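Local coordinates for 2-c-methyl-d-erythritol 2,4-cyclodiphosphate synthase (Plasmodium falciparum, PDB 4C82), which catalyses the conversion of 4-diphosphocytidyl-2-C-methyl-D-erythritol 2-phosphate to 2-C-methyl-D-erythritol 2,4-cyclodiphosphate and CMP in the non-mevalonate isoprenoid pathway, at the interface of chains A and B. Sequence-based numbering; all coordinates share one arbitrary frame. Chains: chain A/B, 2-c-methyl-d-erythritol 2,4-cyclodiphosphate synthase.

The interface of chains A and B. Residues chain A 157-158, 160; chain B 14-16, 71.
The Asp-Ile-His motif that supplies metal ligands in the IspF family meets the neighbouring subunit here, with A:Lys157 reaching B:Asp15 in a salt bridge. The ammonium NZ of A:Lys157 donates a hydrogen bond to carboxylate oxygen OD1 of B:Asp15 at 2.7 Å. It arrives almost end-on to the C-O bond, as shown by NZ of A:Lys157 lying 3.9 Å from the carboxyl carbon CG of B:Asp15. Bends at chi2 (-70°) and chi3 (-43°) carry the chain of A:Lys157 across the strand of chain B at a slant to the carboxylate of B:Asp15, and on the way CD of A:Lys157 passes 3.7 Å from the carbonyl O of B:Tyr14. Closer to the backbone, CG of A:Lys157 lies in the ring plane of B:Tyr14, 4.0 Å from CD2, so the aliphatic stem meets an edge rather than a face. A second acid, B:Asp71, has OD2 5.6 Å from NZ of A:Lys157, too far for a bond, but may add to the local negative field. Beyond the lysine, methyl CG2 of B:Ile16 packs 3.6 Å from the carbonyl O of A:Thr158. CG of A:Glu160 lies 3.8 Å from the backbone O of B:Ile16, a non-bonded contact. In the fold, A:Lys157 ends strand 152-157 and leads into the loop before helix 163-166; this segment faces strand 9-21 of chain B, with B:Asp71 on helix 64-77, at the subunit boundary where the trimeric family forms its active sites.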
# COMPACT_ATOMS: atom_id res chain seq x y z
N LYS A 157 2.35 10.68 8.04
CA LYS A 157 3.70 10.24 8.24
C LYS A 157 4.54 11.21 7.53
O LYS A 157 4.29 11.46 6.37
CB LYS A 157 3.91 8.86 7.61
CG LYS A 157 3.48 7.70 8.57
CD LYS A 157 4.46 7.57 9.76
CE LYS A 157 5.94 7.70 9.31
NZ LYS A 157 6.94 7.38 10.38
N THR A 158 5.56 11.73 8.19
CA THR A 158 6.61 12.50 7.51
C THR A 158 7.65 11.61 6.80
O THR A 158 7.55 10.37 6.79
CB THR A 158 7.34 13.40 8.56
OG1 THR A 158 7.72 12.57 9.66
CG2 THR A 158 6.38 14.42 9.11
N GLU A 160 11.18 12.19 6.60
CA GLU A 160 12.64 12.31 6.96
C GLU A 160 13.37 13.44 6.21
O GLU A 160 14.62 13.42 6.06
CB GLU A 160 13.33 10.96 6.71
CG GLU A 160 12.70 9.81 7.53
CD GLU A 160 13.07 9.94 9.02
OE1 GLU A 160 14.24 9.79 9.35
OE2 GLU A 160 12.19 10.24 9.85
N TYR B 14 2.65 2.31 7.56
CA TYR B 14 3.79 2.71 6.74
C TYR B 14 4.85 3.34 7.64
O TYR B 14 4.51 4.08 8.60
CB TYR B 14 3.29 3.74 5.69
CG TYR B 14 4.46 4.43 5.01
CD1 TYR B 14 5.06 3.85 3.95
CD2 TYR B 14 4.99 5.63 5.50
CE1 TYR B 14 6.12 4.47 3.28
CE2 TYR B 14 6.07 6.27 4.88
CZ TYR B 14 6.62 5.69 3.75
OH TYR B 14 7.75 6.24 3.07
N ASP B 15 6.13 3.12 7.34
CA ASP B 15 7.15 3.77 8.16
C ASP B 15 8.36 4.00 7.24
O ASP B 15 8.55 3.28 6.26
CB ASP B 15 7.64 2.89 9.35
CG ASP B 15 8.32 3.74 10.48
OD1 ASP B 15 8.23 5.02 10.46
OD2 ASP B 15 8.95 3.10 11.40
N ILE B 16 9.19 4.97 7.61
CA ILE B 16 10.42 5.21 6.82
C ILE B 16 11.44 5.74 7.81
O ILE B 16 11.12 6.57 8.70
CB ILE B 16 10.18 6.19 5.62
CG1 ILE B 16 11.56 6.57 4.96
CG2 ILE B 16 9.41 7.41 6.13
CD1 ILE B 16 11.41 7.39 3.69
N ASP B 71 1.41 0.45 13.47
CA ASP B 71 0.56 1.42 12.81
C ASP B 71 -0.54 0.75 12.01
O ASP B 71 -1.60 1.36 11.88
CB ASP B 71 1.40 2.36 11.93
CG ASP B 71 1.80 3.64 12.67
OD1 ASP B 71 1.54 3.75 13.90
OD2 ASP B 71 2.33 4.55 12.01